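PDB 6AGZ: Old Yellow Enzyme from Pichia, which uses bound flavin mononucleotide to catalyse the asymmetric reduction of enone compounds, probably at their activated carbon-carbon double bond. Local coordinates for residues 82-85 / 89-92; 318-323 / 343-348. All coordinates share one frame; numbering follows the deposited sequence.

Interaction 1 (82-85 / 89-92)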
loop_
_atom_site.group_PDB
_atom_site.type_symbol
_atom_site.label_atom_id
_atom_site.label_comp_id
_atom_site.label_asym_id
_atom_site.label_seq_id
_atom_site.Cartn_x
_atom_site.Cartn_y
_atom_site.Cartn_z
ATOM N N PRO A 82 2.857 -13.968 31.180
ATOM C CA PRO A 82 1.939 -13.110 31.933
ATOM C C PRO A 82 0.479 -13.350 31.568
ATOM O O PRO A 82 0.147 -13.864 30.498
ATOM C CB PRO A 82 2.374 -11.690 31.528
ATOM C CG PRO A 82 3.391 -11.868 30.390
ATOM C CD PRO A 82 3.334 -13.300 29.961
ATOM N N MET A 83 -0.400 -12.945 32.486
ATOM C CA MET A 83 -1.836 -13.083 32.280
ATOM C C MET A 83 -2.564 -12.021 33.094
ATOM O O MET A 83 -2.092 -11.598 34.153
ATOM C CB MET A 83 -2.326 -14.487 32.658
ATOM C CG MET A 83 -3.694 -14.838 32.092
ATOM S SD MET A 83 -4.235 -16.511 32.502
ATOM C CE MET A 83 -3.087 -17.487 31.537
ATOM N N ILE A 84 -3.711 -11.583 32.576
ATOM C CA ILE A 84 -4.521 -10.539 33.200
ATOM C C ILE A 84 -5.918 -11.098 33.468
ATOM O O ILE A 84 -6.923 -10.379 33.402
ATOM C CB ILE A 84 -4.539 -9.272 32.313
ATOM C CG1 ILE A 84 -5.153 -8.067 33.042
ATOM C CG2 ILE A 84 -5.210 -9.547 30.963
ATOM C CD1 ILE A 84 -4.189 -7.340 33.953
ATOM N N TYR A 85 -5.994 -12.394 33.780
ATOM C CA TYR A 85 -7.264 -13.114 33.815
ATOM C C TYR A 85 -7.833 -13.267 35.225
ATOM O O TYR A 85 -8.952 -12.822 35.492
ATOM C CB TYR A 85 -7.083 -14.486 33.155
ATOM C CG TYR A 85 -8.362 -15.261 32.954
ATOM C CD1 TYR A 85 -9.291 -14.870 31.999
ATOM C CD2 TYR A 85 -8.634 -16.396 33.706
ATOM C CE1 TYR A 85 -10.459 -15.580 31.807
ATOM C CE2 TYR A 85 -9.797 -17.114 33.519
ATOM C CZ TYR A 85 -10.706 -16.701 32.570
ATOM O OH TYR A 85 -11.868 -17.413 32.383
ATOM N N GLN A 89 -3.890 -12.119 39.389
ATOM C CA GLN A 89 -3.123 -11.508 38.308
ATOM C C GLN A 89 -3.478 -10.033 38.143
ATOM O O GLN A 89 -2.590 -9.185 37.980
ATOM C CB GLN A 89 -3.362 -12.281 37.008
ATOM C CG GLN A 89 -2.962 -13.748 37.066
ATOM C CD GLN A 89 -3.634 -14.588 35.990
ATOM O OE1 GLN A 89 -4.422 -14.080 35.192
ATOM N NE2 GLN A 89 -3.326 -15.883 35.975
ATOM N N VAL A 90 -4.771 -9.705 38.211
ATOM C CA VAL A 90 -5.201 -8.317 38.067
ATOM C C VAL A 90 -4.709 -7.477 39.241
ATOM O O VAL A 90 -4.360 -6.301 39.075
ATOM C CB VAL A 90 -6.731 -8.247 37.913
ATOM C CG1 VAL A 90 -7.206 -6.804 37.898
ATOM C CG2 VAL A 90 -7.165 -8.961 36.643
ATOM N N GLU A 91 -4.669 -8.060 40.442
ATOM C CA GLU A 91 -4.117 -7.348 41.592
ATOM C C GLU A 91 -2.646 -7.020 41.374
ATOM O O GLU A 91 -2.216 -5.871 41.554
ATOM C CB GLU A 91 -4.293 -8.180 42.865
ATOM C CG GLU A 91 -5.731 -8.497 43.232
ATOM C CD GLU A 91 -5.832 -9.579 44.293
ATOM O OE1 GLU A 91 -5.277 -9.388 45.395
ATOM O OE2 GLU A 91 -6.458 -10.626 44.020
ATOM N N ALA A 92 -1.856 -8.024 40.980
ATOM C CA ALA A 92 -0.427 -7.811 40.766
ATOM C C ALA A 92 -0.180 -6.744 39.703
ATOM O O ALA A 92 0.573 -5.784 39.928
ATOM C CB ALA A 92 0.244 -9.128 40.375
#

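Interaction 2 (318-323 / 343-348). With FMN (flavin mononucleotide), chain C.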
loop_
_atom_site.group_PDB
_atom_site.type_symbol
_atom_site.label_atom_id
_atom_site.label_comp_id
_atom_site.label_asym_id
_atom_site.label_seq_id
_atom_site.Cartn_x
_atom_site.Cartn_y
_atom_site.Cartn_z
ATOM N N GLY A 318 15.817 -1.251 15.606
ATOM C CA GLY A 318 17.101 -0.871 15.054
ATOM C C GLY A 318 17.561 0.539 15.355
ATOM O O GLY A 318 18.709 0.875 15.034
ATOM N N TYR A 319 16.715 1.373 15.963
ATOM C CA TYR A 319 16.976 2.808 16.032
ATOM C C TYR A 319 18.221 3.168 16.835
ATOM O O TYR A 319 18.773 4.255 16.634
ATOM C CB TYR A 319 15.764 3.531 16.621
ATOM C CG TYR A 319 14.663 3.786 15.620
ATOM C CD1 TYR A 319 14.873 4.621 14.532
ATOM C CD2 TYR A 319 13.412 3.203 15.767
ATOM C CE1 TYR A 319 13.873 4.864 13.612
ATOM C CE2 TYR A 319 12.402 3.440 14.853
ATOM C CZ TYR A 319 12.638 4.272 13.778
ATOM O OH TYR A 319 11.638 4.513 12.864
ATOM N N LEU A 320 18.674 2.306 17.741
ATOM C CA LEU A 320 19.830 2.625 18.570
ATOM C C LEU A 320 21.098 1.905 18.131
ATOM O O LEU A 320 22.119 1.998 18.822
ATOM C CB LEU A 320 19.532 2.321 20.040
ATOM C CG LEU A 320 18.695 3.387 20.750
ATOM C CD1 LEU A 320 18.565 3.081 22.233
ATOM C CD2 LEU A 320 19.290 4.773 20.533
ATOM N N SER A 321 21.065 1.198 17.004
ATOM C CA SER A 321 22.280 0.599 16.480
ATOM C C SER A 321 23.254 1.691 16.036
ATOM O O SER A 321 22.925 2.881 15.989
ATOM C CB SER A 321 21.959 -0.338 15.314
ATOM O OG SER A 321 21.475 0.382 14.194
ATOM N N GLU A 322 24.472 1.269 15.694
ATOM C CA GLU A 322 25.502 2.201 15.248
ATOM C C GLU A 322 25.149 2.882 13.931
ATOM O O GLU A 322 25.918 3.733 13.466
ATOM C CB GLU A 322 26.846 1.477 15.123
ATOM C CG GLU A 322 27.386 0.910 16.436
ATOM C CD GLU A 322 26.693 -0.373 16.861
ATOM O OE1 GLU A 322 25.870 -0.899 16.082
ATOM O OE2 GLU A 322 26.970 -0.851 17.981
ATOM N N LYS A 323 24.016 2.526 13.325
ATOM C CA LYS A 323 23.494 3.205 12.146
ATOM C C LYS A 323 22.035 3.625 12.296
ATOM O O LYS A 323 21.603 4.547 11.593
ATOM C CB LYS A 323 23.649 2.306 10.905
ATOM C CG LYS A 323 22.922 2.761 9.643
ATOM C CD LYS A 323 23.547 4.016 9.046
ATOM C CE LYS A 323 24.846 3.705 8.320
ATOM N NZ LYS A 323 24.623 2.746 7.203
ATOM N N SER A 343 13.646 -1.437 22.473
ATOM C CA SER A 343 13.373 -2.584 23.335
ATOM C C SER A 343 14.644 -3.213 23.897
ATOM O O SER A 343 14.812 -3.293 25.118
ATOM C CB SER A 343 12.567 -3.638 22.563
ATOM O OG SER A 343 12.554 -4.878 23.251
ATOM N N ARG A 344 15.549 -3.658 23.020
ATOM C CA ARG A 344 16.684 -4.459 23.469
ATOM C C ARG A 344 17.611 -3.664 24.381
ATOM O O ARG A 344 18.106 -4.190 25.384
ATOM C CB ARG A 344 17.442 -5.013 22.262
ATOM C CG ARG A 344 16.743 -6.201 21.612
ATOM C CD ARG A 344 17.430 -6.656 20.334
ATOM N NE ARG A 344 17.129 -5.782 19.203
ATOM C CZ ARG A 344 17.450 -6.060 17.942
ATOM N NH1 ARG A 344 18.081 -7.189 17.650
ATOM N NH2 ARG A 344 17.138 -5.210 16.974
ATOM N N TYR A 345 17.852 -2.392 24.060
ATOM C CA TYR A 345 18.687 -1.571 24.926
ATOM C C TYR A 345 17.964 -1.126 26.189
ATOM O O TYR A 345 18.625 -0.794 27.178
ATOM C CB TYR A 345 19.212 -0.354 24.165
ATOM C CG TYR A 345 20.417 -0.672 23.314
ATOM C CD1 TYR A 345 21.660 -0.882 23.894
ATOM C CD2 TYR A 345 20.311 -0.774 21.934
ATOM C CE1 TYR A 345 22.766 -1.181 23.125
ATOM C CE2 TYR A 345 21.412 -1.072 21.155
ATOM C CZ TYR A 345 22.636 -1.273 21.755
ATOM O OH TYR A 345 23.736 -1.569 20.982
ATOM N N PHE A 346 16.631 -1.117 26.186
ATOM C CA PHE A 346 15.904 -0.800 27.409
ATOM C C PHE A 346 16.023 -1.923 28.431
ATOM O O PHE A 346 15.919 -1.676 29.638
ATOM C CB PHE A 346 14.437 -0.516 27.093
ATOM C CG PHE A 346 13.887 0.695 27.794
ATOM C CD1 PHE A 346 14.205 0.954 29.117
ATOM C CD2 PHE A 346 13.058 1.581 27.124
ATOM C CE1 PHE A 346 13.702 2.072 29.759
ATOM C CE2 PHE A 346 12.550 2.698 27.761
ATOM C CZ PHE A 346 12.872 2.943 29.081
ATOM N N THR A 347 16.247 -3.157 27.969
ATOM C CA THR A 347 16.408 -4.276 28.893
ATOM C C THR A 347 17.686 -4.139 29.712
ATOM O O THR A 347 17.705 -4.473 30.903
ATOM C CB THR A 347 16.411 -5.599 28.126
ATOM O OG1 THR A 347 17.561 -5.659 27.272
ATOM C CG2 THR A 347 15.150 -5.730 27.282
ATOM N N SER A 348 18.764 -3.656 29.096
ATOM C CA SER A 348 20.058 -3.548 29.754
ATOM C C SER A 348 20.349 -2.143 30.264
ATOM O O SER A 348 21.396 -1.925 30.882
ATOM C CB SER A 348 21.170 -3.990 28.800
ATOM O OG SER A 348 21.204 -3.179 27.638
HETATM N N1 FMN C . 7.240 -7.461 20.485
HETATM C C2 FMN C . 5.898 -7.601 20.787
HETATM O O2 FMN C . 5.051 -7.033 20.098
HETATM N N3 FMN C . 5.503 -8.376 21.857
HETATM C C4 FMN C . 6.450 -9.013 22.630
HETATM O O4 FMN C . 6.106 -9.707 23.586
HETATM C C4A FMN C . 7.799 -8.874 22.328
HETATM N N5 FMN C . 8.741 -9.512 23.101
HETATM C C5A FMN C . 10.080 -9.376 22.811
HETATM C C6 FMN C . 11.025 -10.024 23.597
HETATM C C7 FMN C . 12.377 -9.894 23.311
HETATM C C7M FMN C . 13.395 -10.591 24.162
HETATM C C8 FMN C . 12.787 -9.116 22.236
HETATM C C8M FMN C . 14.248 -8.974 21.926
HETATM C C9 FMN C . 11.842 -8.471 21.450
HETATM C C9A FMN C . 10.485 -8.596 21.734
HETATM N N10 FMN C . 9.540 -7.956 20.953
HETATM C C10 FMN C . 8.197 -8.096 21.251
HETATM C "C1'" FMN C . 9.971 -7.102 19.795
HETATM C "C2'" FMN C . 10.297 -5.710 20.343
HETATM O "O2'" FMN C . 9.132 -5.149 20.908
HETATM C "C3'" FMN C . 10.870 -4.763 19.289
HETATM O "O3'" FMN C . 9.914 -4.525 18.281
HETATM C "C4'" FMN C . 12.147 -5.332 18.677
HETATM O "O4'" FMN C . 12.998 -5.793 19.702
HETATM C "C5'" FMN C . 12.894 -4.289 17.856
HETATM O "O5'" FMN C . 13.147 -3.154 18.652
HETATM P P FMN C . 14.646 -2.825 19.138
HETATM O O1P FMN C . 15.562 -2.813 17.937
HETATM O O2P FMN C . 14.683 -1.474 19.810
HETATM O O3P FMN C . 15.090 -3.886 20.116
HETATM O O HOH W 1 25.117 1.112 19.571
#

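Interaction 1 (82-85 / 89-92)
M83, I84 and Y85 meet Q89 and V90 in a buried, local contact of the TIM barrel, where the end of the β-α loop that follows strand 63-70 is fastened to the first turn of helix 87-102. Q89 is the hook. Its chain leaves the helix with CG anti to the carbonyl carbon (chi1 -60°) and stays extended, carrying the amide back over the loop. There Q89 OE1 accepts the backbone N-H of Y85 (N to OE1 2.7 Å), with that donor nearly in line with the C=O bond and an N-H...O angle of 143°. The same oxygen also takes the N-H of T86, so one buried amide oxygen serves two consecutive backbone donors just ahead of the helix. The M83 side chain crosses the amide at a slant, its CG 3.3 Å from Q89 OE1 and its SD 3.6 Å from Q89 NE2. A leucine in place of Q89 would probably leave the N-H groups of Y85 and T86 without their acceptor and let this end of the loop shift. V90, one residue on, faces I84 instead: its CG2 lies 4.2 Å from I84 CG1 and 3.5 Å from I84 O, the carbonyl oxygen that also accepts ND2 of N174.

Interaction 2 (318-323 / 343-348)
L320 packs against Y345, and G318 converges with R344 on the FMN phosphate, in the phosphate-binding site that TIM-barrel proteins commonly build after their seventh and eighth strands. The loop after strand 313-316 supplies one wall; the other is the start of the short, weakly bonded helix at about 344-348. R344 makes the larger claim on the phosphate. Its CG is anti to the carbonyl carbon, CD continues straight on, and the bend at chi3 (-77°) swings the guanidinium in beside the phosphate, ahead of the helix start. R344 NE then donates to FMN O3P at 2.9 Å, while R344 NH2 reaches FMN O1P at 3.0 Å, an oxygen lying in the guanidinium plane at its edge. Two bonds to different oxygens fix the rotation of this flat group. The backbone N atoms of S343 and R344 add bonds to O2P and O3P, so the chain entering this helix also offers N-H groups to the anion. From the opposing loop, G318 N donates almost straight (173°) to O1P, which is thus shared between the segments.

Farther from the phosphate, CB of L320 approaches the Y345 ring obliquely, 3.7 Å from CD2, and L320 CD1 lies 4.0 Å from Y345 CB. The leucine branch continues onto L352 and L356 of helix 352-358, while the tyrosine ring meets Y365 edge-to-face. A water that donates to L320 O at 3.2 Å is held more weakly by Y345 OH and E322 OE2. The loop itself is kept in shape by a type I turn from G318 to S321: G318 O accepts both N and OG of S321, the hydroxyl arriving in the carbonyl plane with S321 OG 2.9 Å from G318 O.

In the fold
Along the chain the two contacts come in series, and neither loop encloses or crosses the other. Interaction 1 closes first and locally, bridging only three intervening residues where the second barrel strand, 63-70, is joined to helix 87-102. The chain then runs through barrel strands three to seven before interaction 2 opens after the last of these, 313-316. Its longer loop takes in helix 328-334 and the last strand, 338-341, and so ties together the connections that follow strands seven and eight. The centres of interactions 1 and 2 are about 29 Å apart, and the two do not touch. Interaction 2 grips the FMN phosphate directly, whereas the M83 side chain of interaction 1 remains about 13 Å from the cofactor.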